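PDB 3KLU: uncharacterized protein YqbN from Bacillus subtilis, which is of unknown function but, resembling the phage XkdN-like tail assembly chaperones, probably assists the assembly of a phage-like tail. Local coordinates for residues 44-49 with 124-129; 58-63 with 82-87; 87-92 with 128-133; 94-99 with 107-112; 115-118 with 122-125. One frame throughout, in Å; residues are numbered along the deposited sequence.

Contact 1: residues 44-49 with 124-129; sequences FIFKAI and ANWLNK
The ring of Phe46 lies beneath the aliphatic start of Lys129, whose CG stands almost over the ring centre, 3.9 Å from the centroid and 13° off the normal, a CH-pi contact. It belongs to an aromatic cluster of Phe44, Phe46 and Trp126 that joins the middle strand of a three-stranded antiparallel sheet to helix 120-133. The strand and helix segments run nearly alongside each other, axes 10.9 Å apart and inclined by 25°, a gap bridged mainly by side chains. Both phenylalanines, two residues apart on one face of the strand, point toward the helix, and both rings reach the five-membered ring of Trp126. Trp126 CD1 is the common meeting point: it sits 3.5 Å from Phe46 CZ and 3.7 Å from Phe44 CD2. Phe46 and the five-membered ring of Trp126 meet rim to rim, whereas Phe44 is set steeply to the same ring, planes at 73°. The first side-chain torsion of Trp126, with CG trans to the main-chain nitrogen, carries the indole off the side of its helix and over to the strand. The indole nitrogen is satisfied within this core, since NE1 bonds to OG1 of Thr90 in the neighbouring strand. Beyond CG the Lys129 chain bends at chi2 and chi3, leading NZ away to a salt bridge with Glu132 OE2.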
# COMPACT_ATOMS: atom_id res chain seq x y z
N PHE A 44 -9.80 1.46 3.95
CA PHE A 44 -8.42 1.81 3.71
C PHE A 44 -8.40 2.50 2.35
O PHE A 44 -9.22 2.18 1.48
CB PHE A 44 -7.58 0.55 3.58
CG PHE A 44 -7.05 0.06 4.87
CD1 PHE A 44 -7.80 0.13 6.02
CD2 PHE A 44 -5.82 -0.55 4.91
CE1 PHE A 44 -7.31 -0.41 7.23
CE2 PHE A 44 -5.31 -1.10 6.10
CZ PHE A 44 -6.06 -1.03 7.26
N ILE A 45 -7.48 3.45 2.18
CA ILE A 45 -7.31 4.13 0.91
C ILE A 45 -5.96 3.70 0.34
O ILE A 45 -4.89 3.90 0.97
CB ILE A 45 -7.28 5.62 1.09
CG1 ILE A 45 -8.61 6.08 1.64
CG2 ILE A 45 -7.04 6.30 -0.27
CD1 ILE A 45 -8.63 7.58 1.91
N PHE A 46 -6.04 3.08 -0.85
CA PHE A 46 -4.87 2.60 -1.57
C PHE A 46 -4.63 3.48 -2.78
O PHE A 46 -5.55 4.17 -3.27
CB PHE A 46 -5.07 1.16 -2.06
CG PHE A 46 -5.23 0.13 -0.95
CD1 PHE A 46 -6.44 -0.00 -0.26
CD2 PHE A 46 -4.20 -0.76 -0.66
CE1 PHE A 46 -6.62 -1.02 0.68
CE2 PHE A 46 -4.36 -1.78 0.28
CZ PHE A 46 -5.56 -1.92 0.95
N LYS A 47 -3.38 3.49 -3.24
CA LYS A 47 -2.96 4.25 -4.41
C LYS A 47 -1.63 3.68 -4.84
O LYS A 47 -0.65 3.79 -4.11
CB LYS A 47 -2.78 5.72 -4.09
CG LYS A 47 -2.42 6.55 -5.32
CD LYS A 47 -1.96 7.95 -4.88
CE LYS A 47 -2.06 8.92 -6.03
NZ LYS A 47 -1.28 8.33 -7.13
N ALA A 48 -1.61 3.04 -6.01
CA ALA A 48 -0.39 2.45 -6.57
C ALA A 48 0.85 3.36 -6.49
O ALA A 48 0.78 4.59 -6.62
CB ALA A 48 -0.63 2.05 -8.04
N ILE A 49 1.99 2.74 -6.25
CA ILE A 49 3.21 3.51 -6.21
C ILE A 49 3.80 3.42 -7.62
O ILE A 49 3.20 2.84 -8.51
CB ILE A 49 4.16 2.97 -5.12
CG1 ILE A 49 4.47 1.50 -5.38
CG2 ILE A 49 3.48 3.12 -3.77
CD1 ILE A 49 5.61 0.95 -4.56
N ALA A 124 -3.63 -10.65 5.29
CA ALA A 124 -3.37 -11.29 4.00
C ALA A 124 -4.13 -10.55 2.93
O ALA A 124 -3.63 -10.35 1.84
CB ALA A 124 -3.78 -12.76 4.04
N ASN A 125 -5.35 -10.14 3.25
CA ASN A 125 -6.19 -9.44 2.29
C ASN A 125 -5.62 -8.08 1.97
O ASN A 125 -5.69 -7.63 0.84
CB ASN A 125 -7.62 -9.26 2.83
CG ASN A 125 -8.45 -10.54 2.74
OD1 ASN A 125 -8.11 -11.48 2.03
ND2 ASN A 125 -9.58 -10.55 3.44
N TRP A 126 -5.08 -7.41 2.98
CA TRP A 126 -4.49 -6.11 2.76
C TRP A 126 -3.33 -6.24 1.77
O TRP A 126 -3.21 -5.47 0.81
CB TRP A 126 -4.00 -5.54 4.08
CG TRP A 126 -3.11 -4.37 3.93
CD1 TRP A 126 -3.47 -3.10 3.55
CD2 TRP A 126 -1.72 -4.31 4.26
NE1 TRP A 126 -2.38 -2.26 3.63
CE2 TRP A 126 -1.30 -2.98 4.06
CE3 TRP A 126 -0.80 -5.26 4.71
CZ2 TRP A 126 0.02 -2.56 4.30
CZ3 TRP A 126 0.51 -4.86 4.95
CH2 TRP A 126 0.90 -3.51 4.74
N LEU A 127 -2.47 -7.23 2.01
CA LEU A 127 -1.32 -7.45 1.14
C LEU A 127 -1.75 -7.64 -0.28
O LEU A 127 -1.27 -6.96 -1.18
CB LEU A 127 -0.54 -8.67 1.56
CG LEU A 127 0.49 -8.44 2.66
CD1 LEU A 127 1.10 -9.76 3.06
CD2 LEU A 127 1.57 -7.51 2.17
N ASN A 128 -2.67 -8.58 -0.48
CA ASN A 128 -3.11 -8.83 -1.84
C ASN A 128 -3.79 -7.64 -2.49
O ASN A 128 -3.58 -7.37 -3.65
CB ASN A 128 -4.02 -10.07 -1.88
CG ASN A 128 -3.37 -11.27 -1.23
OD1 ASN A 128 -2.18 -11.51 -1.40
ND2 ASN A 128 -4.16 -12.03 -0.48
N LYS A 129 -4.61 -6.90 -1.76
CA LYS A 129 -5.24 -5.75 -2.40
C LYS A 129 -4.16 -4.79 -2.92
O LYS A 129 -4.28 -4.23 -4.01
CB LYS A 129 -6.15 -4.98 -1.44
CG LYS A 129 -6.91 -3.81 -2.14
CD LYS A 129 -8.15 -4.35 -2.90
CE LYS A 129 -8.38 -3.60 -4.20
NZ LYS A 129 -9.67 -4.01 -4.85

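Contact 2: residues 58-63 with 82-87; sequences EKENTT and YARIAV
Helix 51-60 ends beside the middle of helix 78-89, the two backbones staying well apart, with Asn61 CA and Arg84 CA, the closest such pair, separated by 9.4 Å. A salt bridge at the surface of this helix pair spans the gap: Arg84 reaches out from its helix and meets Glu60 near the end of the other. One carboxylate oxygen takes both terminal nitrogens. Arg84 NH2 gives Glu60 OE2 a short bond of 2.6 Å, nearly straight at 164°, with the oxygen lying in the guanidinium plane and approached almost along its C-O axis. Arg84 NH1 adds a weak, bent bond to the same oxygen, Glu60 OE2, at 3.2 Å, so the bridge is lopsided and leans on NH2. Carboxylate and guanidinium are nearly coplanar, their planes 27° apart, although the two side chains themselves cross at about a right angle. Glu60 arrives extended, while Arg84 folds at chi2 and chi3, which turns the edge of the guanidinium to the acid. Val110, from helix 109-116, touches the Arg84 side chain. Asn61, the next residue after Glu60, comes to that edge too. Its ND2 lies 3.1 Å from Arg84 NH1, but both are donors and no bond forms between them; Asn61 ND2 instead bonds back to the carbonyl O of Leu57.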
# COMPACT_ATOMS: atom_id res chain seq x y z
N GLU A 58 12.74 -3.57 -4.51
CA GLU A 58 13.23 -4.91 -4.78
C GLU A 58 14.69 -4.97 -4.42
O GLU A 58 15.13 -5.86 -3.70
CB GLU A 58 13.06 -5.28 -6.24
CG GLU A 58 13.08 -6.77 -6.42
CD GLU A 58 13.44 -7.18 -7.82
OE1 GLU A 58 12.88 -6.59 -8.77
OE2 GLU A 58 14.27 -8.10 -7.96
N LYS A 59 15.44 -4.00 -4.94
CA LYS A 59 16.87 -3.86 -4.67
C LYS A 59 17.08 -3.91 -3.16
O LYS A 59 17.85 -4.72 -2.64
CB LYS A 59 17.34 -2.53 -5.25
CG LYS A 59 18.58 -1.94 -4.61
CD LYS A 59 18.88 -0.58 -5.24
CE LYS A 59 19.94 0.20 -4.47
NZ LYS A 59 19.53 0.59 -3.09
N GLU A 60 16.37 -3.03 -2.47
CA GLU A 60 16.38 -2.90 -1.02
C GLU A 60 16.12 -4.21 -0.27
O GLU A 60 16.52 -4.35 0.88
CB GLU A 60 15.31 -1.88 -0.65
CG GLU A 60 15.53 -1.08 0.61
CD GLU A 60 14.80 0.26 0.54
OE1 GLU A 60 15.19 1.10 -0.31
OE2 GLU A 60 13.84 0.48 1.32
N ASN A 61 15.45 -5.17 -0.91
CA ASN A 61 15.16 -6.45 -0.25
C ASN A 61 15.76 -7.67 -0.93
O ASN A 61 15.23 -8.79 -0.84
CB ASN A 61 13.65 -6.63 -0.10
CG ASN A 61 13.07 -5.66 0.91
OD1 ASN A 61 12.95 -5.98 2.08
ND2 ASN A 61 12.73 -4.46 0.45
N THR A 62 16.87 -7.45 -1.60
CA THR A 62 17.58 -8.52 -2.28
C THR A 62 19.02 -8.56 -1.79
O THR A 62 19.60 -7.53 -1.40
CB THR A 62 17.57 -8.32 -3.80
OG1 THR A 62 17.17 -6.98 -4.10
CG2 THR A 62 16.60 -9.27 -4.45
N THR A 63 19.60 -9.75 -1.80
CA THR A 63 20.97 -9.98 -1.35
C THR A 63 21.42 -11.37 -1.77
O THR A 63 21.05 -11.86 -2.83
CB THR A 63 21.09 -9.83 0.19
OG1 THR A 63 19.91 -10.36 0.82
CG2 THR A 63 21.28 -8.37 0.59
N TYR A 82 7.07 -7.39 -0.46
CA TYR A 82 5.66 -7.13 -0.69
C TYR A 82 5.02 -6.30 0.41
O TYR A 82 4.18 -5.44 0.15
CB TYR A 82 4.93 -8.46 -0.87
CG TYR A 82 5.39 -9.17 -2.10
CD1 TYR A 82 5.62 -8.46 -3.26
CD2 TYR A 82 5.58 -10.56 -2.13
CE1 TYR A 82 6.05 -9.08 -4.43
CE2 TYR A 82 6.01 -11.21 -3.30
CZ TYR A 82 6.24 -10.44 -4.45
OH TYR A 82 6.65 -11.00 -5.65
N ALA A 83 5.44 -6.56 1.64
CA ALA A 83 4.88 -5.85 2.77
C ALA A 83 5.23 -4.38 2.62
O ALA A 83 4.37 -3.50 2.82
CB ALA A 83 5.44 -6.42 4.09
N ARG A 84 6.48 -4.10 2.28
CA ARG A 84 6.90 -2.72 2.12
C ARG A 84 6.06 -2.09 1.00
O ARG A 84 5.65 -0.95 1.11
CB ARG A 84 8.38 -2.63 1.76
CG ARG A 84 9.31 -3.53 2.52
CD ARG A 84 9.91 -2.89 3.75
NE ARG A 84 10.34 -1.51 3.53
CZ ARG A 84 11.41 -1.14 2.84
NH1 ARG A 84 12.19 -2.04 2.26
NH2 ARG A 84 11.70 0.16 2.74
N ILE A 85 5.79 -2.82 -0.07
CA ILE A 85 4.99 -2.27 -1.17
C ILE A 85 3.60 -1.85 -0.66
O ILE A 85 3.08 -0.73 -0.97
CB ILE A 85 4.79 -3.30 -2.32
CG1 ILE A 85 6.13 -3.66 -2.97
CG2 ILE A 85 3.83 -2.73 -3.35
CD1 ILE A 85 6.04 -4.71 -4.11
N ALA A 86 3.00 -2.76 0.12
CA ALA A 86 1.67 -2.55 0.70
C ALA A 86 1.67 -1.32 1.61
O ALA A 86 0.77 -0.46 1.51
CB ALA A 86 1.23 -3.81 1.51
N VAL A 87 2.66 -1.23 2.50
CA VAL A 87 2.75 -0.07 3.38
C VAL A 87 2.70 1.22 2.55
O VAL A 87 1.92 2.10 2.83
CB VAL A 87 4.05 -0.13 4.24
CG1 VAL A 87 4.38 1.27 4.86
CG2 VAL A 87 3.86 -1.13 5.39

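Contact 3: residues 87-92 with 128-133; sequences VETTVY and NKAIEI
Chi1 of -61° in Thr89 turns CG2 anti to its own backbone N and OG1 anti to its carbonyl carbon, and chi1 of -76° in Ile133 likewise sets CG2 opposite the nitrogen, which brings Thr89 CG2 and Ile133 CG2 together at 3.7 Å. The side chains cross at a slant, and CG2 of Thr89 also grazes Ile133 CB at 4.0 Å. Three residues before Ile133, about one helical turn earlier, Ala130 points toward the threonine, with Thr89 CB 4.3 Å from Ala130 CB. The small alanine lets the two backbones draw near, Thr89 CA lying 6.1 Å from Ala130 CA. The contact sits where the last turn of helix 78-89 comes up against the C-terminal part of helix 120-133, close to the centre of the chain. Directly after Thr89 the backbone leaves helical geometry at Thr90 and enters strand 90-92, an outer strand of the antiparallel sheet, so the contact also marks the passage from helix to sheet. The hydroxyl of Thr89 serves a different purpose from its methyl: OG1 bonds to the carbonyl of Ile85, one turn back in its own helix, and also to ND2 of Asn134. That same ND2 bonds to the carbonyl of Ala130. No hydrogen bond joins the two segments directly, so across them the threonine acts as an apolar residue, its buried hydroxyl satisfied by a helix carbonyl and an asparagine amide from just beyond helix 120-133.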
# COMPACT_ATOMS: atom_id res chain seq x y z
N VAL A 87 2.66 -1.23 2.50
CA VAL A 87 2.75 -0.07 3.38
C VAL A 87 2.70 1.22 2.55
O VAL A 87 1.92 2.10 2.83
CB VAL A 87 4.05 -0.13 4.24
CG1 VAL A 87 4.38 1.27 4.86
CG2 VAL A 87 3.86 -1.13 5.39
N GLU A 88 3.52 1.30 1.50
CA GLU A 88 3.59 2.51 0.67
C GLU A 88 2.38 2.70 -0.31
O GLU A 88 2.01 3.82 -0.68
CB GLU A 88 4.93 2.52 -0.05
CG GLU A 88 6.07 2.75 0.95
CD GLU A 88 7.46 2.72 0.31
OE1 GLU A 88 7.59 2.97 -0.91
OE2 GLU A 88 8.45 2.45 1.04
N THR A 89 1.74 1.61 -0.67
CA THR A 89 0.55 1.71 -1.51
C THR A 89 -0.64 2.14 -0.64
O THR A 89 -1.68 2.55 -1.15
CB THR A 89 0.27 0.35 -2.11
OG1 THR A 89 1.40 -0.01 -2.91
CG2 THR A 89 -1.02 0.32 -2.91
N THR A 90 -0.50 2.03 0.67
CA THR A 90 -1.62 2.38 1.54
C THR A 90 -1.54 3.79 2.06
O THR A 90 -0.74 4.08 2.95
CB THR A 90 -1.71 1.39 2.71
OG1 THR A 90 -1.90 0.08 2.19
CG2 THR A 90 -2.88 1.73 3.62
N VAL A 91 -2.42 4.64 1.52
CA VAL A 91 -2.47 6.05 1.86
C VAL A 91 -3.02 6.35 3.25
O VAL A 91 -2.53 7.25 3.94
CB VAL A 91 -3.37 6.83 0.85
CG1 VAL A 91 -3.11 8.29 0.96
CG2 VAL A 91 -3.15 6.33 -0.56
N TYR A 92 -4.08 5.63 3.60
CA TYR A 92 -4.76 5.77 4.89
C TYR A 92 -5.24 4.38 5.24
O TYR A 92 -6.08 3.79 4.54
CB TYR A 92 -5.95 6.73 4.77
CG TYR A 92 -6.78 6.86 6.03
CD1 TYR A 92 -6.23 7.43 7.18
CD2 TYR A 92 -8.12 6.46 6.06
CE1 TYR A 92 -6.98 7.61 8.34
CE2 TYR A 92 -8.88 6.65 7.23
CZ TYR A 92 -8.29 7.24 8.35
OH TYR A 92 -9.04 7.55 9.46
N ASN A 128 -2.67 -8.58 -0.48
CA ASN A 128 -3.11 -8.83 -1.84
C ASN A 128 -3.79 -7.64 -2.49
O ASN A 128 -3.58 -7.37 -3.65
CB ASN A 128 -4.02 -10.07 -1.88
CG ASN A 128 -3.37 -11.27 -1.23
OD1 ASN A 128 -2.18 -11.51 -1.40
ND2 ASN A 128 -4.16 -12.03 -0.48
N LYS A 129 -4.61 -6.90 -1.76
CA LYS A 129 -5.24 -5.75 -2.40
C LYS A 129 -4.16 -4.79 -2.92
O LYS A 129 -4.28 -4.23 -4.01
CB LYS A 129 -6.15 -4.98 -1.44
CG LYS A 129 -6.91 -3.81 -2.14
CD LYS A 129 -8.15 -4.35 -2.90
CE LYS A 129 -8.38 -3.60 -4.20
NZ LYS A 129 -9.67 -4.01 -4.85
N ALA A 130 -3.13 -4.58 -2.11
CA ALA A 130 -2.03 -3.68 -2.46
C ALA A 130 -1.33 -4.15 -3.72
O ALA A 130 -1.06 -3.36 -4.63
CB ALA A 130 -1.04 -3.62 -1.30
N ILE A 131 -1.03 -5.44 -3.78
CA ILE A 131 -0.35 -6.02 -4.93
C ILE A 131 -1.23 -5.82 -6.16
O ILE A 131 -0.75 -5.51 -7.25
CB ILE A 131 -0.11 -7.52 -4.70
CG1 ILE A 131 0.78 -7.69 -3.47
CG2 ILE A 131 0.51 -8.15 -5.91
CD1 ILE A 131 2.00 -6.82 -3.51
N GLU A 132 -2.53 -5.98 -5.96
CA GLU A 132 -3.50 -5.83 -7.02
C GLU A 132 -3.60 -4.38 -7.44
O GLU A 132 -3.66 -4.09 -8.62
CB GLU A 132 -4.86 -6.34 -6.53
CG GLU A 132 -6.02 -6.05 -7.49
CD GLU A 132 -7.38 -6.29 -6.85
OE1 GLU A 132 -7.53 -7.30 -6.11
OE2 GLU A 132 -8.30 -5.48 -7.08
N ILE A 133 -3.66 -3.47 -6.47
CA ILE A 133 -3.74 -2.05 -6.76
C ILE A 133 -2.53 -1.56 -7.62
O ILE A 133 -2.62 -0.55 -8.32
CB ILE A 133 -3.76 -1.24 -5.45
CG1 ILE A 133 -5.15 -1.33 -4.79
CG2 ILE A 133 -3.41 0.23 -5.71
CD1 ILE A 133 -6.21 -0.55 -5.48

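Contact 4: residues 94-99 with 107-112; sequences TFKAKE and EDPVEV
Phe95 packs against the first turn of helix 109-116 with its CB and ring, Phe95 CB coming 3.4 Å from the carbonyl O of Pro109 and Phe95 CD1 3.7 Å from Val112 CG1. Val112 brings both methyls to Phe95: its chi1 of -178° lays CG1 beside the ring and sets CG2 3.4 Å from Phe95 O. Lys96 points its CB away from the helix, yet its CG still rests 3.9 Å from Pro109 CB, touching the rim of the proline ring. On the surface, Lys98 bends at chi2 and extends NZ to Glu107 OE2 in a weak, 3.3 Å salt bridge, while OE1 of the same glutamate is held by Arg101. The backbone that presents Phe95 and Lys96 is a type I beta turn from Thr94 to Ala97, closed by Ala97 N to the carbonyl of Thr94, and Ala97 then serves as the N-cap of helix 98-103. The opposing segment starts a helix as well. Asp108 is its N-cap, OD1 accepting a weak capping bond from Val110 N, and Pro109 fills the first position of the helix, where no backbone N-H is needed. Arg80 of helix 78-89 forms a salt bridge with the capping oxygen of Asp108. Farther out, Lys96 NZ pairs with Glu88 of that helix, and the Phe95 ring meets Trp126 of helix 120-133 edge-to-face, with Leu100 and Val116 also touching the phenylalanine.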
# COMPACT_ATOMS: atom_id res chain seq x y z
N THR A 94 -1.44 5.26 6.91
CA THR A 94 -0.07 5.03 6.50
C THR A 94 0.66 4.57 7.74
O THR A 94 0.80 5.30 8.72
CB THR A 94 0.62 6.28 5.92
OG1 THR A 94 2.05 6.06 5.83
CG2 THR A 94 0.34 7.45 6.75
N PHE A 95 1.14 3.33 7.69
CA PHE A 95 1.82 2.70 8.82
C PHE A 95 3.16 3.28 9.22
O PHE A 95 3.76 2.86 10.23
CB PHE A 95 1.93 1.20 8.56
CG PHE A 95 0.60 0.55 8.47
CD1 PHE A 95 -0.35 0.75 9.48
CD2 PHE A 95 0.28 -0.28 7.41
CE1 PHE A 95 -1.61 0.14 9.44
CE2 PHE A 95 -0.99 -0.92 7.33
CZ PHE A 95 -1.93 -0.71 8.36
N LYS A 96 3.60 4.27 8.46
CA LYS A 96 4.85 4.94 8.75
C LYS A 96 4.57 6.11 9.68
O LYS A 96 5.49 6.68 10.23
CB LYS A 96 5.47 5.48 7.46
CG LYS A 96 5.89 4.41 6.53
CD LYS A 96 6.71 5.02 5.45
CE LYS A 96 7.13 3.95 4.47
NZ LYS A 96 8.11 4.51 3.51
N ALA A 97 3.30 6.47 9.84
CA ALA A 97 2.94 7.60 10.68
C ALA A 97 3.54 7.46 12.05
O ALA A 97 3.45 6.39 12.68
CB ALA A 97 1.43 7.73 10.81
N LYS A 98 4.14 8.54 12.52
CA LYS A 98 4.75 8.57 13.84
C LYS A 98 3.74 8.16 14.89
O LYS A 98 4.06 7.44 15.82
CB LYS A 98 5.24 9.97 14.19
CG LYS A 98 5.93 10.03 15.54
CD LYS A 98 6.98 8.94 15.62
CE LYS A 98 7.96 9.12 16.78
NZ LYS A 98 8.88 7.94 16.90
N GLU A 99 2.51 8.64 14.74
CA GLU A 99 1.49 8.33 15.74
C GLU A 99 1.28 6.82 15.86
O GLU A 99 1.11 6.30 16.97
CB GLU A 99 0.19 9.02 15.37
CG GLU A 99 -0.75 9.24 16.52
CD GLU A 99 -2.04 9.90 16.05
OE1 GLU A 99 -2.05 10.36 14.87
OE2 GLU A 99 -3.03 9.96 16.84
N GLU A 107 9.10 0.81 15.39
CA GLU A 107 9.47 1.73 14.33
C GLU A 107 9.39 1.05 12.96
O GLU A 107 9.58 1.69 11.92
CB GLU A 107 10.88 2.26 14.58
CG GLU A 107 10.97 3.14 15.78
CD GLU A 107 10.14 4.39 15.64
OE1 GLU A 107 10.32 5.12 14.64
OE2 GLU A 107 9.31 4.66 16.52
N ASP A 108 9.08 -0.24 12.98
CA ASP A 108 8.95 -1.00 11.74
C ASP A 108 7.52 -0.90 11.22
O ASP A 108 6.60 -1.51 11.78
CB ASP A 108 9.29 -2.46 11.98
CG ASP A 108 9.42 -3.24 10.69
OD1 ASP A 108 9.28 -2.62 9.60
OD2 ASP A 108 9.65 -4.47 10.76
N PRO A 109 7.32 -0.11 10.13
CA PRO A 109 6.01 0.10 9.52
C PRO A 109 5.32 -1.21 9.15
O PRO A 109 4.09 -1.29 9.18
CB PRO A 109 6.32 0.97 8.30
CG PRO A 109 7.63 1.64 8.66
CD PRO A 109 8.38 0.53 9.34
N VAL A 110 6.09 -2.24 8.82
CA VAL A 110 5.50 -3.53 8.48
C VAL A 110 4.97 -4.20 9.76
O VAL A 110 3.97 -4.92 9.73
CB VAL A 110 6.54 -4.46 7.81
CG1 VAL A 110 5.98 -5.90 7.71
CG2 VAL A 110 6.89 -3.90 6.41
N GLU A 111 5.63 -3.95 10.87
CA GLU A 111 5.20 -4.53 12.16
C GLU A 111 3.96 -3.73 12.60
O GLU A 111 3.00 -4.28 13.13
CB GLU A 111 6.35 -4.42 13.19
CG GLU A 111 6.18 -5.15 14.50
CD GLU A 111 5.71 -6.58 14.36
OE1 GLU A 111 6.17 -7.31 13.44
OE2 GLU A 111 4.88 -6.97 15.21
N VAL A 112 3.98 -2.42 12.35
CA VAL A 112 2.83 -1.61 12.68
C VAL A 112 1.65 -2.25 11.95
O VAL A 112 0.59 -2.45 12.53
CB VAL A 112 2.94 -0.13 12.17
CG1 VAL A 112 1.67 0.64 12.63
CG2 VAL A 112 4.18 0.56 12.69

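Contact 5: residues 115-118 with 122-125; sequences RVLS and EYAN
A tight connection between consecutive helices, 109-116 and 120-133, folds back on itself here, with an inverse gamma turn centred on Leu117 at the point where the first helix ends. Leu117 points toward the second helix and lies against its first turn. Its CB is 4.2 Å from Tyr123 CB and comes to the edge of the tyrosine ring, near the ring plane, while Leu117 CD2 rests 4.1 Å from Glu122 CB. The backbone joins in: Leu117 O lies 3.7 Å from Tyr123 CB, and the two CA atoms of Leu117 and Tyr123 are only 5.2 Å apart. A chi1 of -174° swings the Tyr123 ring back along helix 109-116, where it touches Val110, Ala113 and Lys114. Glu122 leaves the helix extended, and its OE1 passes 3.7 Å from Leu117 CA without a hydrogen bond to residues 115-118. The carboxylate has other partners: OE2 the hydroxyl of Ser31, and OE1 Arg33 in a salt bridge, with a weak bond from Val119 N as well. Those partners tie the helix junction to the long N-terminal part of the chain, and the nearby positive charge of Arg33 would probably favour the ionised acid. Across the contact itself only van der Waals packing operates, with Leu117 as the shared buried residue. The arrangement is that of a short link between successive helices, closed by an inverse gamma turn whose central leucine packs on the second helix.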
# COMPACT_ATOMS: atom_id res chain seq x y z
N ARG A 115 0.44 -5.43 13.66
CA ARG A 115 -0.26 -5.19 14.91
C ARG A 115 -1.62 -4.53 14.65
O ARG A 115 -2.58 -4.81 15.36
CB ARG A 115 0.62 -4.36 15.84
CG ARG A 115 1.93 -5.12 16.11
CD ARG A 115 2.87 -4.43 17.06
NE ARG A 115 4.08 -5.25 17.22
CZ ARG A 115 5.14 -4.90 17.96
NH1 ARG A 115 5.17 -3.74 18.60
NH2 ARG A 115 6.17 -5.73 18.08
N VAL A 116 -1.75 -3.69 13.61
CA VAL A 116 -3.05 -3.06 13.32
C VAL A 116 -4.01 -4.09 12.69
O VAL A 116 -5.14 -4.22 13.13
CB VAL A 116 -2.95 -1.87 12.32
CG1 VAL A 116 -4.38 -1.36 11.98
CG2 VAL A 116 -2.11 -0.71 12.91
N LEU A 117 -3.56 -4.79 11.65
CA LEU A 117 -4.40 -5.80 11.00
C LEU A 117 -4.12 -7.12 11.76
O LEU A 117 -3.57 -8.08 11.20
CB LEU A 117 -3.99 -5.91 9.51
CG LEU A 117 -4.19 -4.58 8.73
CD1 LEU A 117 -3.39 -4.58 7.45
CD2 LEU A 117 -5.64 -4.39 8.43
N SER A 118 -4.49 -7.15 13.03
CA SER A 118 -4.19 -8.31 13.88
C SER A 118 -4.98 -9.61 13.65
O SER A 118 -4.76 -10.59 14.35
CB SER A 118 -4.26 -7.91 15.34
OG SER A 118 -5.48 -7.25 15.61
N GLU A 122 -7.27 -10.44 7.56
CA GLU A 122 -7.20 -9.02 7.20
C GLU A 122 -5.82 -8.69 6.66
O GLU A 122 -5.67 -8.01 5.65
CB GLU A 122 -7.45 -8.12 8.42
CG GLU A 122 -8.80 -8.32 9.10
CD GLU A 122 -8.87 -7.54 10.42
OE1 GLU A 122 -7.79 -7.25 11.00
OE2 GLU A 122 -10.01 -7.22 10.87
N TYR A 123 -4.81 -9.14 7.36
CA TYR A 123 -3.47 -8.86 6.92
C TYR A 123 -3.19 -9.42 5.52
O TYR A 123 -2.57 -8.76 4.67
CB TYR A 123 -2.49 -9.45 7.89
CG TYR A 123 -1.10 -9.04 7.54
CD1 TYR A 123 -0.62 -7.78 7.89
CD2 TYR A 123 -0.28 -9.89 6.82
CE1 TYR A 123 0.69 -7.37 7.52
CE2 TYR A 123 1.03 -9.50 6.44
CZ TYR A 123 1.50 -8.24 6.80
OH TYR A 123 2.77 -7.87 6.45
N ALA A 124 -3.63 -10.65 5.29
CA ALA A 124 -3.37 -11.29 4.00
C ALA A 124 -4.13 -10.55 2.93
O ALA A 124 -3.63 -10.35 1.84
CB ALA A 124 -3.78 -12.76 4.04
N ASN A 125 -5.35 -10.14 3.25
CA ASN A 125 -6.19 -9.44 2.29
C ASN A 125 -5.62 -8.08 1.97
O ASN A 125 -5.69 -7.63 0.84
CB ASN A 125 -7.62 -9.26 2.83
CG ASN A 125 -8.45 -10.54 2.74
OD1 ASN A 125 -8.11 -11.48 2.03
ND2 ASN A 125 -9.58 -10.55 3.44

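How the contacts relate
Helix 120-133 is the common element: contacts 1, 3 and 5 each use it, with contact 5 at its start, contact 1 in its middle and contact 3 toward its end. Contacts 1 and 3 nearly coincide, centres about 3 Å apart, and reach neighbouring strands 44-46 and 90-92 of one sheet. Contact 2 lies about 14 Å from contact 1, centre to centre, shares helix 78-89 with contact 3 and is nested along the chain within the loop closed by contact 1. Contacts 4 and 5, centres about 13 Å apart, follow in series on helix 109-116, both inside the loop of contact 3. Together they join the sheet and the helices into one core, with contact 2 at the surface.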